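Local atomic coordinates of type 2A phosphatase-associated protein 42 (Saccharomyces cerevisiae, PDB entry 2V0P), a protein that binds type 2A protein phosphatase catalytic subunits, inhibits the phosphatase SIT4 and acts in TOR signalling, and whose N-terminal, tetratricopeptide repeat-like domain forms this chain. Residues L34-I39 / S84-N89; F72-Y77 / I112-L117; K106-F111 / E220-E225; D125-E130 / F211-I216. All blocks are in the same frame, centred on the assembly; numbering follows the deposited sequence.

Contact 1. Residues L34-I39 / S84-N89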
loop_
_atom_site.group_PDB
_atom_site.type_symbol
_atom_site.label_atom_id
_atom_site.label_comp_id
_atom_site.label_asym_id
_atom_site.label_seq_id
_atom_site.Cartn_x
_atom_site.Cartn_y
_atom_site.Cartn_z
ATOM N N LEU A 34 4.239 23.419 -17.876
ATOM C CA LEU A 34 3.305 22.967 -18.953
ATOM C C LEU A 34 2.073 22.278 -18.399
ATOM O O LEU A 34 0.952 22.475 -18.892
ATOM C CB LEU A 34 4.006 22.029 -19.933
ATOM C CG LEU A 34 3.210 21.432 -21.094
ATOM C CD1 LEU A 34 2.707 22.575 -21.990
ATOM C CD2 LEU A 34 4.148 20.547 -21.856
ATOM N N LEU A 35 2.254 21.491 -17.336
ATOM C CA LEU A 35 1.141 20.814 -16.730
ATOM C C LEU A 35 0.132 21.813 -16.154
ATOM O O LEU A 35 -1.064 21.719 -16.415
ATOM C CB LEU A 35 1.627 19.756 -15.695
ATOM C CG LEU A 35 0.554 18.947 -14.997
ATOM C CD1 LEU A 35 -0.055 17.876 -15.877
ATOM C CD2 LEU A 35 1.095 18.356 -13.762
ATOM N N LEU A 36 0.633 22.772 -15.399
ATOM C CA LEU A 36 -0.173 23.806 -14.845
ATOM C C LEU A 36 -0.897 24.615 -15.916
ATOM O O LEU A 36 -1.995 24.906 -15.746
ATOM C CB LEU A 36 0.644 24.748 -13.985
ATOM C CG LEU A 36 -0.127 25.861 -13.320
ATOM C CD1 LEU A 36 -1.285 25.338 -12.482
ATOM C CD2 LEU A 36 0.785 26.727 -12.486
ATOM N N SER A 37 -0.257 24.965 -16.988
ATOM C CA SER A 37 -0.953 25.815 -17.991
ATOM C C SER A 37 -1.989 24.985 -18.744
ATOM O O SER A 37 -3.042 25.488 -19.077
ATOM C CB SER A 37 -0.014 26.526 -18.919
ATOM O OG SER A 37 0.740 25.629 -19.674
ATOM N N THR A 38 -1.689 23.705 -18.956
ATOM C CA THR A 38 -2.647 22.784 -19.514
ATOM C C THR A 38 -3.894 22.660 -18.673
ATOM O O THR A 38 -5.063 22.722 -19.160
ATOM C CB THR A 38 -2.021 21.489 -19.921
ATOM O OG1 THR A 38 -0.955 21.771 -20.773
ATOM C CG2 THR A 38 -3.089 20.522 -20.735
ATOM N N ILE A 39 -3.723 22.472 -17.391
ATOM C CA ILE A 39 -4.858 22.413 -16.524
ATOM C C ILE A 39 -5.650 23.703 -16.556
ATOM O O ILE A 39 -6.874 23.655 -16.658
ATOM C CB ILE A 39 -4.395 22.086 -15.058
ATOM C CG1 ILE A 39 -3.915 20.658 -14.965
ATOM C CG2 ILE A 39 -5.473 22.284 -14.120
ATOM C CD1 ILE A 39 -3.110 20.507 -13.577
ATOM N N SER A 84 -3.523 14.650 -11.070
ATOM C CA SER A 84 -2.793 13.648 -10.262
ATOM C C SER A 84 -1.274 13.754 -10.440
ATOM O O SER A 84 -0.503 13.222 -9.628
ATOM C CB SER A 84 -3.292 12.249 -10.608
ATOM O OG SER A 84 -2.887 11.906 -11.885
ATOM N N ARG A 85 -0.854 14.510 -11.473
ATOM C CA ARG A 85 0.510 14.592 -11.870
ATOM C C ARG A 85 1.259 15.871 -11.330
ATOM O O ARG A 85 2.441 15.975 -11.473
ATOM C CB ARG A 85 0.627 14.498 -13.388
ATOM C CG ARG A 85 0.600 13.141 -13.983
ATOM C CD ARG A 85 0.215 13.152 -15.453
ATOM N NE ARG A 85 0.331 11.803 -16.010
ATOM C CZ ARG A 85 -0.564 10.844 -15.863
ATOM N NH1 ARG A 85 -1.700 11.064 -15.225
ATOM N NH2 ARG A 85 -0.335 9.636 -16.364
ATOM N N ARG A 86 0.512 16.788 -10.734
ATOM C CA ARG A 86 1.016 18.008 -10.151
ATOM C C ARG A 86 1.880 17.695 -8.929
ATOM O O ARG A 86 1.601 16.775 -8.211
ATOM C CB ARG A 86 -0.155 18.907 -9.767
ATOM C CG ARG A 86 -0.827 19.527 -10.989
ATOM C CD ARG A 86 0.004 20.737 -11.492
ATOM N NE ARG A 86 -0.122 21.919 -10.661
ATOM C CZ ARG A 86 0.897 22.721 -10.331
ATOM N NH1 ARG A 86 2.133 22.454 -10.737
ATOM N NH2 ARG A 86 0.686 23.795 -9.578
ATOM N N GLN A 87 2.929 18.474 -8.752
ATOM C CA GLN A 87 3.768 18.407 -7.569
ATOM C C GLN A 87 4.195 19.815 -7.166
ATOM O O GLN A 87 4.401 20.702 -8.017
ATOM C CB GLN A 87 5.049 17.613 -7.850
ATOM C CG GLN A 87 4.855 16.264 -8.297
ATOM C CD GLN A 87 6.155 15.511 -8.369
ATOM O OE1 GLN A 87 7.209 15.957 -7.852
ATOM N NE2 GLN A 87 6.095 14.344 -8.977
ATOM N N SER A 88 4.348 20.016 -5.878
ATOM C CA SER A 88 4.840 21.316 -5.388
ATOM C C SER A 88 6.355 21.298 -5.333
ATOM O O SER A 88 6.952 20.233 -5.191
ATOM C CB SER A 88 4.257 21.611 -4.026
ATOM O OG SER A 88 4.956 22.655 -3.406
ATOM N N ASN A 89 6.964 22.468 -5.467
ATOM C CA ASN A 89 8.412 22.637 -5.273
ATOM C C ASN A 89 8.754 23.557 -4.087
ATOM O O ASN A 89 9.921 23.920 -3.866
ATOM C CB ASN A 89 9.083 23.108 -6.572
ATOM C CG ASN A 89 9.337 21.953 -7.547
ATOM O OD1 ASN A 89 8.928 22.001 -8.716
ATOM N ND2 ASN A 89 10.010 20.897 -7.057
#

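Contact 2. Residues F72-Y77 / I112-L117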
loop_
_atom_site.group_PDB
_atom_site.type_symbol
_atom_site.label_atom_id
_atom_site.label_comp_id
_atom_site.label_asym_id
_atom_site.label_seq_id
_atom_site.Cartn_x
_atom_site.Cartn_y
_atom_site.Cartn_z
ATOM N N PHE A 72 -16.405 15.921 -25.096
ATOM C CA PHE A 72 -16.373 16.834 -23.981
ATOM C C PHE A 72 -16.839 16.216 -22.675
ATOM O O PHE A 72 -16.607 16.771 -21.657
ATOM C CB PHE A 72 -17.279 18.027 -24.256
ATOM C CG PHE A 72 -16.904 18.811 -25.505
ATOM C CD1 PHE A 72 -15.588 19.071 -25.808
ATOM C CD2 PHE A 72 -17.886 19.238 -26.379
ATOM C CE1 PHE A 72 -15.244 19.756 -26.971
ATOM C CE2 PHE A 72 -17.566 19.960 -27.528
ATOM C CZ PHE A 72 -16.243 20.206 -27.826
ATOM N N LEU A 73 -17.617 15.167 -22.724
ATOM C CA LEU A 73 -18.053 14.505 -21.519
ATOM C C LEU A 73 -16.740 14.015 -20.806
ATOM O O LEU A 73 -16.735 13.724 -19.609
ATOM C CB LEU A 73 -18.919 13.298 -21.904
ATOM C CG LEU A 73 -20.372 13.568 -22.365
ATOM C CD1 LEU A 73 -21.093 12.299 -22.804
ATOM C CD2 LEU A 73 -21.193 14.284 -21.292
ATOM N N ALA A 74 -15.670 13.896 -21.549
ATOM C CA ALA A 74 -14.332 13.509 -20.908
ATOM C C ALA A 74 -13.445 14.630 -20.281
ATOM O O ALA A 74 -12.320 14.355 -19.793
ATOM C CB ALA A 74 -13.552 12.717 -21.791
ATOM N N VAL A 75 -13.923 15.855 -20.277
ATOM C CA VAL A 75 -13.149 16.940 -19.705
ATOM C C VAL A 75 -12.754 16.616 -18.223
ATOM O O VAL A 75 -11.652 16.729 -17.894
ATOM C CB VAL A 75 -13.790 18.320 -19.783
ATOM C CG1 VAL A 75 -14.252 18.666 -21.203
ATOM C CG2 VAL A 75 -14.872 18.512 -18.813
ATOM N N ASP A 76 -13.668 16.160 -17.393
ATOM C CA ASP A 76 -13.290 15.805 -16.038
ATOM C C ASP A 76 -12.312 14.626 -15.963
ATOM O O ASP A 76 -11.493 14.588 -15.021
ATOM C CB ASP A 76 -14.501 15.532 -15.211
ATOM C CG ASP A 76 -15.367 16.741 -15.053
ATOM O OD1 ASP A 76 -14.813 17.788 -14.681
ATOM O OD2 ASP A 76 -16.588 16.621 -15.310
ATOM N N TYR A 77 -12.388 13.669 -16.918
ATOM C CA TYR A 77 -11.466 12.594 -16.951
ATOM C C TYR A 77 -10.032 13.160 -17.130
ATOM O O TYR A 77 -9.118 12.773 -16.404
ATOM C CB TYR A 77 -11.769 11.573 -18.035
ATOM C CG TYR A 77 -10.737 10.513 -18.310
ATOM C CD1 TYR A 77 -10.495 9.418 -17.403
ATOM C CD2 TYR A 77 -9.996 10.538 -19.484
ATOM C CE1 TYR A 77 -9.551 8.458 -17.707
ATOM C CE2 TYR A 77 -9.096 9.565 -19.750
ATOM C CZ TYR A 77 -8.888 8.514 -18.808
ATOM O OH TYR A 77 -8.002 7.583 -19.088
ATOM N N ILE A 112 -14.400 11.411 -10.113
ATOM C CA ILE A 112 -15.758 11.121 -9.671
ATOM C C ILE A 112 -16.865 11.974 -10.380
ATOM O O ILE A 112 -17.916 11.474 -10.768
ATOM C CB ILE A 112 -15.846 11.089 -8.121
ATOM C CG1 ILE A 112 -14.904 9.957 -7.594
ATOM C CG2 ILE A 112 -17.255 10.876 -7.664
ATOM C CD1 ILE A 112 -14.904 9.794 -6.100
ATOM N N ASN A 113 -16.565 13.251 -10.562
ATOM C CA ASN A 113 -17.320 14.136 -11.451
ATOM C C ASN A 113 -17.570 13.485 -12.822
ATOM O O ASN A 113 -18.680 13.399 -13.221
ATOM C CB ASN A 113 -16.558 15.466 -11.597
ATOM C CG ASN A 113 -16.621 16.303 -10.362
ATOM O OD1 ASN A 113 -17.347 15.986 -9.461
ATOM N ND2 ASN A 113 -15.876 17.423 -10.327
ATOM N N PHE A 114 -16.524 12.972 -13.468
ATOM C CA PHE A 114 -16.589 12.318 -14.738
ATOM C C PHE A 114 -17.593 11.119 -14.707
ATOM O O PHE A 114 -18.419 11.072 -15.509
ATOM C CB PHE A 114 -15.215 11.897 -15.189
ATOM C CG PHE A 114 -15.184 11.029 -16.428
ATOM C CD1 PHE A 114 -15.719 11.481 -17.661
ATOM C CD2 PHE A 114 -14.582 9.782 -16.389
ATOM C CE1 PHE A 114 -15.693 10.687 -18.785
ATOM C CE2 PHE A 114 -14.517 8.968 -17.584
ATOM C CZ PHE A 114 -15.105 9.438 -18.779
ATOM N N LEU A 115 -17.488 10.204 -13.741
ATOM C CA LEU A 115 -18.365 9.054 -13.651
ATOM C C LEU A 115 -19.775 9.477 -13.344
ATOM O O LEU A 115 -20.732 8.922 -13.867
ATOM C CB LEU A 115 -17.852 8.017 -12.581
ATOM C CG LEU A 115 -16.434 7.506 -12.785
ATOM C CD1 LEU A 115 -16.002 6.547 -11.625
ATOM C CD2 LEU A 115 -16.131 6.848 -14.110
ATOM N N THR A 116 -19.925 10.450 -12.481
ATOM C CA THR A 116 -21.194 10.888 -12.134
ATOM C C THR A 116 -21.910 11.463 -13.416
ATOM O O THR A 116 -23.093 11.213 -13.641
ATOM C CB THR A 116 -21.080 11.901 -11.093
ATOM O OG1 THR A 116 -20.625 11.251 -9.888
ATOM C CG2 THR A 116 -22.405 12.597 -10.851
ATOM N N LEU A 117 -21.127 12.158 -14.231
ATOM C CA LEU A 117 -21.623 12.766 -15.470
ATOM C C LEU A 117 -22.060 11.668 -16.414
ATOM O O LEU A 117 -23.137 11.782 -16.969
ATOM C CB LEU A 117 -20.554 13.616 -16.136
ATOM C CG LEU A 117 -20.932 14.335 -17.455
ATOM C CD1 LEU A 117 -21.989 15.316 -17.208
ATOM C CD2 LEU A 117 -19.723 15.016 -17.953
HETATM O O HOH W 1 -13.747 18.087 -12.372
#

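Contact 3. Residues K106-F111 / E220-E225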
loop_
_atom_site.group_PDB
_atom_site.type_symbol
_atom_site.label_atom_id
_atom_site.label_comp_id
_atom_site.label_asym_id
_atom_site.label_seq_id
_atom_site.Cartn_x
_atom_site.Cartn_y
_atom_site.Cartn_z
ATOM N N LYS A 106 -8.085 16.269 -5.296
ATOM C CA LYS A 106 -8.668 16.968 -6.468
ATOM C C LYS A 106 -8.734 16.095 -7.730
ATOM O O LYS A 106 -9.729 16.129 -8.410
ATOM C CB LYS A 106 -7.891 18.248 -6.742
ATOM C CG LYS A 106 -8.039 19.301 -5.684
ATOM C CD LYS A 106 -9.500 19.650 -5.406
ATOM C CE LYS A 106 -9.617 21.088 -4.915
ATOM N NZ LYS A 106 -10.848 21.300 -4.094
ATOM N N SER A 107 -7.686 15.334 -8.031
ATOM C CA SER A 107 -7.707 14.342 -9.082
ATOM C C SER A 107 -8.899 13.363 -8.940
ATOM O O SER A 107 -9.701 13.247 -9.854
ATOM C CB SER A 107 -6.388 13.574 -9.124
ATOM O OG SER A 107 -6.492 12.480 -10.004
ATOM N N VAL A 108 -8.999 12.687 -7.774
ATOM C CA VAL A 108 -10.107 11.833 -7.448
ATOM C C VAL A 108 -11.478 12.523 -7.565
ATOM O O VAL A 108 -12.386 11.938 -8.153
ATOM C CB VAL A 108 -9.909 11.085 -6.114
ATOM C CG1 VAL A 108 -11.150 10.323 -5.725
ATOM C CG2 VAL A 108 -8.642 10.155 -6.200
ATOM N N GLU A 109 -11.618 13.770 -7.072
ATOM C CA GLU A 109 -12.853 14.487 -7.235
ATOM C C GLU A 109 -13.204 14.611 -8.741
ATOM O O GLU A 109 -14.340 14.344 -9.079
ATOM C CB GLU A 109 -12.821 15.852 -6.582
ATOM C CG GLU A 109 -14.141 16.500 -6.414
ATOM C CD GLU A 109 -14.086 17.668 -5.440
ATOM O OE1 GLU A 109 -13.201 17.662 -4.541
ATOM O OE2 GLU A 109 -14.938 18.587 -5.561
ATOM N N SER A 110 -12.257 15.026 -9.569
ATOM C CA SER A 110 -12.488 15.154 -10.994
ATOM C C SER A 110 -12.915 13.809 -11.587
ATOM O O SER A 110 -13.845 13.744 -12.378
ATOM C CB SER A 110 -11.290 15.684 -11.760
ATOM O OG SER A 110 -11.129 17.037 -11.551
ATOM N N PHE A 111 -12.204 12.762 -11.222
ATOM C CA PHE A 111 -12.540 11.406 -11.692
ATOM C C PHE A 111 -13.969 11.060 -11.321
ATOM O O PHE A 111 -14.672 10.500 -12.124
ATOM C CB PHE A 111 -11.522 10.368 -11.152
ATOM C CG PHE A 111 -10.243 10.302 -11.929
ATOM C CD1 PHE A 111 -10.253 10.066 -13.298
ATOM C CD2 PHE A 111 -9.009 10.388 -11.276
ATOM C CE1 PHE A 111 -9.096 10.006 -14.032
ATOM C CE2 PHE A 111 -7.842 10.336 -11.997
ATOM C CZ PHE A 111 -7.875 10.139 -13.415
ATOM N N GLU A 220 -8.229 4.144 -7.643
ATOM C CA GLU A 220 -7.592 3.181 -6.641
ATOM C C GLU A 220 -6.157 3.618 -6.319
ATOM O O GLU A 220 -5.756 3.736 -5.111
ATOM C CB GLU A 220 -7.627 1.745 -7.187
ATOM C CG GLU A 220 -7.406 0.681 -6.113
ATOM C CD GLU A 220 -6.943 -0.653 -6.658
ATOM O OE1 GLU A 220 -6.632 -0.785 -7.862
ATOM O OE2 GLU A 220 -6.868 -1.580 -5.859
ATOM N N GLN A 221 -5.398 3.896 -7.366
ATOM C CA GLN A 221 -4.011 4.246 -7.256
ATOM C C GLN A 221 -3.912 5.541 -6.479
ATOM O O GLN A 221 -3.140 5.607 -5.590
ATOM C CB GLN A 221 -3.366 4.388 -8.605
ATOM C CG GLN A 221 -2.100 5.178 -8.608
ATOM C CD GLN A 221 -0.945 4.449 -7.901
ATOM O OE1 GLN A 221 -0.834 3.228 -7.966
ATOM N NE2 GLN A 221 -0.089 5.204 -7.243
ATOM N N ASN A 222 -4.760 6.526 -6.770
ATOM C CA ASN A 222 -4.655 7.787 -6.053
ATOM C C ASN A 222 -5.090 7.719 -4.571
ATOM O O ASN A 222 -4.557 8.398 -3.733
ATOM C CB ASN A 222 -5.388 8.909 -6.842
ATOM C CG ASN A 222 -4.732 9.231 -8.176
ATOM O OD1 ASN A 222 -3.695 8.707 -8.523
ATOM N ND2 ASN A 222 -5.370 10.059 -8.945
ATOM N N LEU A 223 -6.078 6.914 -4.257
ATOM C CA LEU A 223 -6.523 6.774 -2.933
ATOM C C LEU A 223 -5.432 6.051 -2.115
ATOM O O LEU A 223 -5.085 6.515 -1.104
ATOM C CB LEU A 223 -7.825 5.980 -2.903
ATOM C CG LEU A 223 -9.040 6.810 -3.353
ATOM C CD1 LEU A 223 -10.321 5.996 -3.124
ATOM C CD2 LEU A 223 -9.101 8.093 -2.593
ATOM N N PHE A 224 -4.867 5.001 -2.656
ATOM C CA PHE A 224 -3.791 4.264 -1.985
ATOM C C PHE A 224 -2.558 5.124 -1.793
ATOM O O PHE A 224 -2.015 5.190 -0.682
ATOM C CB PHE A 224 -3.401 3.074 -2.798
ATOM C CG PHE A 224 -2.484 2.164 -2.046
ATOM C CD1 PHE A 224 -2.968 1.440 -0.981
ATOM C CD2 PHE A 224 -1.139 2.092 -2.363
ATOM C CE1 PHE A 224 -2.114 0.562 -0.259
ATOM C CE2 PHE A 224 -0.278 1.235 -1.628
ATOM C CZ PHE A 224 -0.784 0.476 -0.612
ATOM N N GLU A 225 -2.125 5.782 -2.879
ATOM C CA GLU A 225 -0.999 6.687 -2.866
ATOM C C GLU A 225 -1.239 7.780 -1.853
ATOM O O GLU A 225 -0.358 8.024 -1.002
ATOM C CB GLU A 225 -0.730 7.261 -4.246
ATOM C CG GLU A 225 0.638 7.925 -4.446
ATOM C CD GLU A 225 0.748 8.533 -5.837
ATOM O OE1 GLU A 225 0.349 7.862 -6.814
ATOM O OE2 GLU A 225 1.226 9.686 -5.970
#

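Contact 4. Residues D125-E130 / F211-I216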
loop_
_atom_site.group_PDB
_atom_site.type_symbol
_atom_site.label_atom_id
_atom_site.label_comp_id
_atom_site.label_asym_id
_atom_site.label_seq_id
_atom_site.Cartn_x
_atom_site.Cartn_y
_atom_site.Cartn_z
ATOM N N ASP A 125 -21.198 1.876 -17.595
ATOM C CA ASP A 125 -21.006 0.444 -17.373
ATOM C C ASP A 125 -21.447 0.048 -15.952
ATOM O O ASP A 125 -21.045 0.683 -14.983
ATOM C CB ASP A 125 -19.520 0.129 -17.549
ATOM C CG ASP A 125 -19.244 -1.351 -17.724
ATOM O OD1 ASP A 125 -19.734 -2.147 -16.904
ATOM O OD2 ASP A 125 -18.514 -1.714 -18.670
ATOM N N PRO A 126 -22.268 -0.998 -15.816
ATOM C CA PRO A 126 -22.746 -1.262 -14.472
ATOM C C PRO A 126 -21.611 -1.710 -13.517
ATOM O O PRO A 126 -21.718 -1.508 -12.325
ATOM C CB PRO A 126 -23.800 -2.326 -14.683
ATOM C CG PRO A 126 -23.391 -3.018 -15.921
ATOM C CD PRO A 126 -22.759 -1.996 -16.781
ATOM N N LEU A 127 -20.536 -2.275 -14.054
ATOM C CA LEU A 127 -19.370 -2.632 -13.292
ATOM C C LEU A 127 -18.773 -1.378 -12.640
ATOM O O LEU A 127 -18.312 -1.394 -11.482
ATOM C CB LEU A 127 -18.339 -3.287 -14.198
ATOM C CG LEU A 127 -17.069 -3.898 -13.542
ATOM C CD1 LEU A 127 -16.477 -5.010 -14.381
ATOM C CD2 LEU A 127 -16.006 -2.846 -13.274
ATOM N N VAL A 128 -18.781 -0.280 -13.392
ATOM C CA VAL A 128 -18.179 0.946 -12.892
ATOM C C VAL A 128 -19.146 1.600 -11.976
ATOM O O VAL A 128 -18.759 2.130 -10.942
ATOM C CB VAL A 128 -17.744 1.880 -14.036
ATOM C CG1 VAL A 128 -17.220 3.232 -13.488
ATOM C CG2 VAL A 128 -16.665 1.233 -14.864
ATOM N N GLY A 129 -20.420 1.567 -12.340
ATOM C CA GLY A 129 -21.474 2.159 -11.557
ATOM C C GLY A 129 -21.661 1.553 -10.194
ATOM O O GLY A 129 -22.033 2.255 -9.266
ATOM N N GLU A 130 -21.412 0.239 -10.057
ATOM C CA GLU A 130 -21.561 -0.409 -8.764
ATOM C C GLU A 130 -20.528 0.152 -7.779
ATOM O O GLU A 130 -20.837 0.407 -6.626
ATOM C CB GLU A 130 -21.392 -1.904 -8.912
ATOM C CG GLU A 130 -21.868 -2.663 -7.718
ATOM C CD GLU A 130 -21.149 -3.987 -7.567
ATOM O OE1 GLU A 130 -20.129 -4.189 -8.267
ATOM O OE2 GLU A 130 -21.594 -4.816 -6.751
ATOM N N PHE A 211 -12.406 5.058 -20.917
ATOM C CA PHE A 211 -12.117 6.025 -19.857
ATOM C C PHE A 211 -12.737 5.712 -18.484
ATOM O O PHE A 211 -12.056 5.833 -17.451
ATOM C CB PHE A 211 -12.428 7.438 -20.324
ATOM C CG PHE A 211 -11.627 7.877 -21.485
ATOM C CD1 PHE A 211 -10.493 7.239 -21.864
ATOM C CD2 PHE A 211 -12.013 9.055 -22.184
ATOM C CE1 PHE A 211 -9.715 7.711 -22.958
ATOM C CE2 PHE A 211 -11.276 9.525 -23.238
ATOM C CZ PHE A 211 -10.131 8.865 -23.648
ATOM N N SER A 212 -13.995 5.303 -18.459
ATOM C CA SER A 212 -14.661 4.993 -17.237
ATOM C C SER A 212 -14.007 3.775 -16.544
ATOM O O SER A 212 -13.872 3.780 -15.331
ATOM C CB SER A 212 -16.162 4.760 -17.467
ATOM O OG SER A 212 -16.362 3.486 -17.994
ATOM N N LEU A 213 -13.570 2.788 -17.309
ATOM C CA LEU A 213 -12.885 1.657 -16.740
ATOM C C LEU A 213 -11.473 2.108 -16.229
ATOM O O LEU A 213 -11.173 1.832 -15.117
ATOM C CB LEU A 213 -12.839 0.506 -17.711
ATOM C CG LEU A 213 -14.272 -0.067 -17.905
ATOM C CD1 LEU A 213 -14.341 -0.704 -19.228
ATOM C CD2 LEU A 213 -14.611 -1.113 -16.816
ATOM N N ASP A 214 -10.687 2.808 -17.045
ATOM C CA ASP A 214 -9.400 3.332 -16.674
ATOM C C ASP A 214 -9.500 4.092 -15.378
ATOM O O ASP A 214 -8.670 3.921 -14.535
ATOM C CB ASP A 214 -8.856 4.303 -17.759
ATOM C CG ASP A 214 -7.377 4.699 -17.513
ATOM O OD1 ASP A 214 -6.545 3.772 -17.317
ATOM O OD2 ASP A 214 -7.051 5.909 -17.527
ATOM N N THR A 215 -10.536 4.904 -15.224
ATOM C CA THR A 215 -10.819 5.741 -14.040
ATOM C C THR A 215 -10.803 4.941 -12.744
ATOM O O THR A 215 -10.237 5.377 -11.757
ATOM C CB THR A 215 -12.166 6.531 -14.226
ATOM O OG1 THR A 215 -11.958 7.455 -15.263
ATOM C CG2 THR A 215 -12.609 7.320 -13.003
ATOM N N ILE A 216 -11.412 3.764 -12.744
ATOM C CA ILE A 216 -11.416 2.991 -11.531
ATOM C C ILE A 216 -9.953 2.721 -11.083
ATOM O O ILE A 216 -9.678 2.886 -9.947
ATOM C CB ILE A 216 -12.253 1.692 -11.640
ATOM C CG1 ILE A 216 -13.752 2.003 -11.820
ATOM C CG2 ILE A 216 -11.992 0.774 -10.430
ATOM C CD1 ILE A 216 -14.392 2.871 -10.813
HETATM O O HOH W 2 -19.091 3.345 -19.060
#

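Contact 1. Residues L34-I39 / S84-N89
R86 leaves the backbone with CG beside N and anti to the carbonyl carbon (chi1 -73°) and is then bent twice, at chi2 (-79°) and chi3 (-75°). L35 and L36 answer from the helix with CG anti to the backbone N, so their branches reach out to the arginine. The methylene part of R86 is gripped by two methyls. L35 CD2 lies 3.5 Å from R86 CD and equally near the backbone N of R86, while I39 CD1 comes to 3.6 Å from R86 CG. Further along, the guanidinium is laid against L36, whose CB stands over the centre of one face; L36 CD1 approaches R86 NH2 to 3.8 Å on that same face. Aliphatic groups thus line the methylenes and one face of the guanidinium, and the polar work is done at its tip, where R86 NH1 is hydrogen-bonded to Q32 OE1 one turn earlier on the same helix. R85 adds its CB, 3.9 Å from L35 CD2, before its extended chain leads off to the carbonyl of L81. The contact fastens the loop that follows helix 75-83 onto helix 29-52, with L82 packed against L35 and I39, and Y103 of helix 93-120 touching R86.

Contact 2. Residues F72-Y77 / I112-L117
Consecutive helices packed side by side make up the tetratricopeptide repeat-like fold of this domain, and here the start of helix 75-83 and the residues just before it meet helix 93-120. F114 is the centrepiece. With CG anti to the backbone N (chi1 172°), its ring slides under Y77, whose CB sits 3.6 Å over the F114 centroid and 8° off the normal, a CH-pi contact. The aromatic side chains point the same way, but the pair is oblique, with planes 43° apart. At the ring's edge and in its plane lies the carbonyl of L73, with L73 O 3.1 Å from F114 CD1. L73 and L117 cross at about a right angle, CD2 of L73 to CD2 of L117 at 3.7 Å. D76 sets its CB against F114 CB at 3.7 Å, and a water bridges its carboxylate to N113: it donates to D76 OD1 and accepts from N113 ND2. K46 forms a salt bridge with D76 OD1, and R138 bonds N113 OD1. An apolar centre thus meets a polar edge bridged by one water, where the lysine probably helps to keep the buried carboxylate ionised, while the in-plane carbonyl suits the faintly positive hydrogens of the phenylalanine rim.

Contact 3. Residues K106-F111 / E220-E225
S107 is the first residue of 106-111 to meet the other helix. Its OG, anti to the backbone N (chi1 171°), reaches 2.9 Å from N222 ND2, yet the angle is too poor for a hydrogen bond; the hydroxyl is instead bonded to the carbonyl oxygen of G80. The two polar groups are merely neighbours, the serine hydroxyl being satisfied from a third helix, 75-83. V108 follows and carries the apolar part. Its CG2, beside the backbone N, lies 3.5 Å from N222 CB, the two side chains sliding past each other in opposite directions. The same methyl also meets L223 CD2 at 4.2 Å, and here the valine and leucine cross at about a right angle. One turn after S107, F111 brings its ring edge to the asparagine: CE2 is 3.9 Å from N222 ND2, which lies near the ring plane, and ring and amide are inclined at 48°. N222 is thus met at CB by a methyl and at its amide nitrogen by both a hydroxyl oxygen and a ring edge, its CG lying beside the backbone N. The short segments run nearly antiparallel, at 153°, with axes 9.8 Å apart. This pairing joins helix 93-120 to helix 199-231. S84, just beyond helix 75-83, touches both S107 and N222, L143 of helix 143-146 packs on L223, and L161 of the second subunit packs against E220 and F224.

Contact 4. Residues D125-E130 / F211-I216
V128 points its two methyls into helix 199-231 and divides them between different partners. CG2, beside the backbone N, meets L213 CD2 at 3.7 Å, the valine and leucine crossing obliquely; CG1, anti to the backbone N (chi1 175°), lies 3.9 Å from I216 CD1, and there the two side chains slide past each other in opposite directions. The backbone takes part too: S212 O lies 3.8 Å from V128 CG2 and almost as near CG1. L127 crosses L213 at about a right angle, their CD2 methyls meeting at 4.2 Å, so one branch of the leucine serves two neighbours on the shorter helix. S212 holds OG in the crowded position between backbone N and carbonyl carbon (chi1 78°), where it is bonded to the carbonyl of H209; through a water it also reaches the other segment, the water donating to S212 OG and accepting from D125 N. D125 is the N-cap of helix 126-133: L127 N donates to D125 OD1 at 3.0 Å, using the oxygen's anti lone pair. Its OD2 is held by R172 in a salt bridge and by H209 in a hydrogen bond, so the capping carboxylate is fixed through both oxygens. The segments run at 37° to one another. Around them, helix 156-186 lines one flank, with L169 on L127 and I176 on L213, while L118 of helix 93-120 touches S212.

Overall arrangement
Helices 93-120 and 199-231 tie contacts 2, 3 and 4 together: contacts 2 and 3 share the former, contacts 3 and 4 the latter. Contacts 2 and 4 have centres about 12 Å apart and are joined by Y77, whose OH lies 2.5 Å from D214 OD2 in a probable hydrogen bond and whose ring stacks with F211. Contact 3 meets contact 4 where F111 touches T215, and contact 1 is joined to it through S84, whose CB packs 3.4 Å from N222 ND2. Contacts 1 and 4 lie on opposite sides of the chain's centre, about 25 Å apart between centres. The side chain of L223 in contact 3 is about 5 Å from a bound zinc ion.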